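Local coordinates for protein-disulfide isomerase (PDB 3GMF) that probably acts as a thiol-disulfide oxidoreductase or disulfide isomerase of the thioredoxin superfamily, at residues C27-F33 and T169-M173. Numbering follows the deposited sequence.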
ATOM      1  N   CYS A  27      -8.507  -0.483   0.867  1.00 23.73           N
ATOM      2  CA  CYS A  27      -9.343   0.359   0.006  1.00 22.09           C
ATOM      3  C   CYS A  27      -9.684  -0.378  -1.292  1.00 23.84           C
ATOM      4  O   CYS A  27      -8.787  -0.822  -2.017  1.00 21.88           O
ATOM      5  CB  CYS A  27      -8.598   1.679  -0.292  1.00 22.76           C
ATOM      6  SG  CYS A  27      -9.355   2.685  -1.587  1.00 23.25           S
ATOM      7  N   PRO A  28     -10.984  -0.501  -1.610  1.00 23.91           N
ATOM      8  CA  PRO A  28     -11.384  -1.228  -2.818  1.00 22.94           C
ATOM      9  C   PRO A  28     -10.962  -0.494  -4.091  1.00 24.08           C
ATOM     10  O   PRO A  28     -10.687  -1.130  -5.122  1.00 23.15           O
ATOM     11  CB  PRO A  28     -12.914  -1.255  -2.700  1.00 27.08           C
ATOM     12  CG  PRO A  28     -13.249  -0.019  -1.900  1.00 24.32           C
ATOM     13  CD  PRO A  28     -12.147   0.051  -0.881  1.00 25.07           C
ATOM     14  N   HIS A  29     -10.880   0.831  -4.011  1.00 20.61           N
ATOM     15  CA  HIS A  29     -10.444   1.645  -5.158  1.00 21.19           C
ATOM     16  C   HIS A  29      -8.983   1.402  -5.474  1.00 22.97           C
ATOM     17  O   HIS A  29      -8.600   1.353  -6.637  1.00 23.01           O
ATOM     18  CB  HIS A  29     -10.700   3.133  -4.905  1.00 23.95           C
ATOM     19  CG  HIS A  29     -12.127   3.462  -4.587  1.00 32.07           C
ATOM     20  ND1 HIS A  29     -13.166   3.167  -5.442  1.00 39.69           N
ATOM     21  CD2 HIS A  29     -12.682   4.080  -3.518  1.00 39.01           C
ATOM     22  CE1 HIS A  29     -14.302   3.587  -4.913  1.00 43.90           C
ATOM     23  NE2 HIS A  29     -14.036   4.145  -3.747  1.00 38.02           N
ATOM     24  N   CYS A  30      -8.156   1.231  -4.446  1.00 22.12           N
ATOM     25  CA  CYS A  30      -6.735   0.946  -4.653  1.00 20.13           C
ATOM     26  C   CYS A  30      -6.509  -0.430  -5.265  1.00 25.37           C
ATOM     27  O   CYS A  30      -5.630  -0.589  -6.121  1.00 24.70           O
ATOM     28  CB  CYS A  30      -5.961   1.044  -3.344  1.00 24.66           C
ATOM     29  SG  CYS A  30      -5.874   2.746  -2.769  1.00 22.17           S
ATOM     30  N   SER A  31      -7.296  -1.417  -4.825  1.00 21.35           N
ATOM     31  CA  SER A  31      -7.234  -2.752  -5.431  1.00 25.00           C
ATOM     32  C   SER A  31      -7.593  -2.697  -6.915  1.00 23.41           C
ATOM     33  O   SER A  31      -6.818  -3.158  -7.766  1.00 26.07           O
ATOM     34  CB  SER A  31      -8.141  -3.736  -4.696  1.00 25.85           C
ATOM     35  OG  SER A  31      -8.131  -4.999  -5.356  1.00 27.25           O
ATOM     36  N   HIS A  32      -8.755  -2.118  -7.216  1.00 19.83           N
ATOM     37  CA  HIS A  32      -9.181  -1.906  -8.597  1.00 27.91           C
ATOM     38  C   HIS A  32      -8.139  -1.125  -9.400  1.00 25.26           C
ATOM     39  O   HIS A  32      -7.831  -1.496 -10.538  1.00 25.95           O
ATOM     40  CB  HIS A  32     -10.553  -1.215  -8.632  1.00 26.24           C
ATOM     41  CG  HIS A  32     -11.142  -1.079 -10.003  1.00 40.14           C
ATOM     42  ND1 HIS A  32     -11.310  -2.151 -10.856  1.00 48.00           N
ATOM     43  CD2 HIS A  32     -11.627   0.002 -10.660  1.00 40.59           C
ATOM     44  CE1 HIS A  32     -11.862  -1.732 -11.983  1.00 42.51           C
ATOM     45  NE2 HIS A  32     -12.067  -0.431 -11.887  1.00 45.50           N
ATOM     46  N   PHE A  33      -7.568  -0.076  -8.808  1.00 23.77           N
ATOM     47  CA  PHE A  33      -6.548   0.723  -9.508  1.00 22.17           C
ATOM     48  C   PHE A  33      -5.297  -0.091  -9.857  1.00 24.82           C
ATOM     49  O   PHE A  33      -4.760   0.031 -10.958  1.00 26.00           O
ATOM     50  CB  PHE A  33      -6.149   1.965  -8.694  1.00 23.03           C
ATOM     51  CG  PHE A  33      -4.946   2.671  -9.234  1.00 21.18           C
ATOM     52  CD1 PHE A  33      -5.048   3.481 -10.372  1.00 25.88           C
ATOM     53  CD2 PHE A  33      -3.710   2.535  -8.615  1.00 23.65           C
ATOM     54  CE1 PHE A  33      -3.918   4.138 -10.886  1.00 21.83           C
ATOM     55  CE2 PHE A  33      -2.579   3.186  -9.126  1.00 27.38           C
ATOM     56  CZ  PHE A  33      -2.692   3.978 -10.275  1.00 20.70           C
ATOM     57  N   THR A 169      -8.463   7.643  -1.147  1.00 23.16           N
ATOM     58  CA  THR A 169      -7.456   6.786  -1.790  1.00 22.75           C
ATOM     59  C   THR A 169      -8.053   6.049  -3.007  1.00 23.50           C
ATOM     60  O   THR A 169      -9.262   5.801  -3.035  1.00 22.58           O
ATOM     61  CB  THR A 169      -6.886   5.769  -0.799  1.00 23.97           C
ATOM     62  OG1 THR A 169      -7.974   5.140  -0.110  1.00 23.93           O
ATOM     63  CG2 THR A 169      -5.939   6.474   0.210  1.00 20.94           C
ATOM     64  N   PRO A 170      -7.222   5.755  -4.036  1.00 21.26           N
ATOM     65  CA  PRO A 170      -5.831   6.197  -4.159  1.00 21.47           C
ATOM     66  C   PRO A 170      -5.821   7.684  -4.479  1.00 18.94           C
ATOM     67  O   PRO A 170      -6.811   8.205  -5.017  1.00 19.83           O
ATOM     68  CB  PRO A 170      -5.317   5.410  -5.384  1.00 20.32           C
ATOM     69  CG  PRO A 170      -6.530   5.209  -6.212  1.00 23.51           C
ATOM     70  CD  PRO A 170      -7.630   4.947  -5.203  1.00 22.70           C
ATOM     71  N   SER A 171      -4.737   8.356  -4.120  1.00 17.84           N
ATOM     72  CA  SER A 171      -4.508   9.723  -4.582  1.00 19.91           C
ATOM     73  C   SER A 171      -3.119   9.788  -5.197  1.00 21.71           C
ATOM     74  O   SER A 171      -2.278   8.918  -4.941  1.00 21.34           O
ATOM     75  CB  SER A 171      -4.649  10.724  -3.429  1.00 20.73           C
ATOM     76  OG  SER A 171      -5.995  10.809  -2.976  1.00 22.31           O
ATOM     77  N   PHE A 172      -2.864  10.833  -5.989  1.00 22.06           N
ATOM     78  CA  PHE A 172      -1.655  10.882  -6.802  1.00 21.27           C
ATOM     79  C   PHE A 172      -1.047  12.266  -6.817  1.00 24.56           C
ATOM     80  O   PHE A 172      -1.767  13.249  -6.761  1.00 23.02           O
ATOM     81  CB  PHE A 172      -1.987  10.453  -8.244  1.00 19.98           C
ATOM     82  CG  PHE A 172      -2.675   9.124  -8.322  1.00 20.97           C
ATOM     83  CD1 PHE A 172      -1.938   7.951  -8.146  1.00 20.15           C
ATOM     84  CD2 PHE A 172      -4.052   9.047  -8.535  1.00 21.58           C
ATOM     85  CE1 PHE A 172      -2.571   6.723  -8.175  1.00 18.62           C
ATOM     86  CE2 PHE A 172      -4.702   7.792  -8.592  1.00 21.32           C
ATOM     87  CZ  PHE A 172      -3.956   6.653  -8.430  1.00 17.41           C
ATOM     88  N   MET A 173       0.282  12.321  -6.895  1.00 22.98           N
ATOM     89  CA  MET A 173       0.967  13.566  -7.271  1.00 25.27           C
ATOM     90  C   MET A 173       1.869  13.343  -8.475  1.00 25.93           C
ATOM     91  O   MET A 173       2.469  12.271  -8.636  1.00 25.83           O
ATOM     92  CB  MET A 173       1.823  14.211  -6.145  1.00 29.58           C
ATOM     93  CG  MET A 173       1.521  13.916  -4.677  1.00 45.29           C
ATOM     94  SD  MET A 173       2.604  15.030  -3.670  1.00 33.13           S
ATOM     95  CE  MET A 173       1.746  16.569  -3.860  1.00 52.68           C
TER
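P170 presses its ring against the first two turns of helix 28-46: its CD lies 3.6 Å from H29 CB and 3.7 Å from C30 SG, while P170 CG makes a looser apolar contact with F33 CB at 4.1 Å. The C30 sulfur, with SG anti to its own carbonyl carbon, sits beside the proline's backbone, 3.5 Å from P170 N. At the helix N-terminus, C27 turns its SG anti to the backbone N (chi1 169°), from where C27 SG caps the helix by accepting the N-H of C30 N at 3.4 Å, with an N-H...S angle of 150°. C27 SG also lies 3.2 Å from T169 OG1 and close to the carbonyl O of T169.

A CxxC pair at a helix start, faced by a proline after a cis peptide bond, matches the signature of thioredoxin-fold active sites and probably marks the redox site here. C27 SG and C30 SG are 3.7 Å apart, far longer than a disulfide bond, consistent with a reduced state. P170 leads directly into strand 171-174, which pairs with strand 17-23.

Deeper in, F33 from the helix and F172 from the strand meet between the two. F172 CZ stands over one face of the F33 ring, 3.4 Å above its plane and offset toward the rim; the planes are inclined by 51°, so the rings meet obliquely. L188 of helix 185-196 touches both phenylalanines.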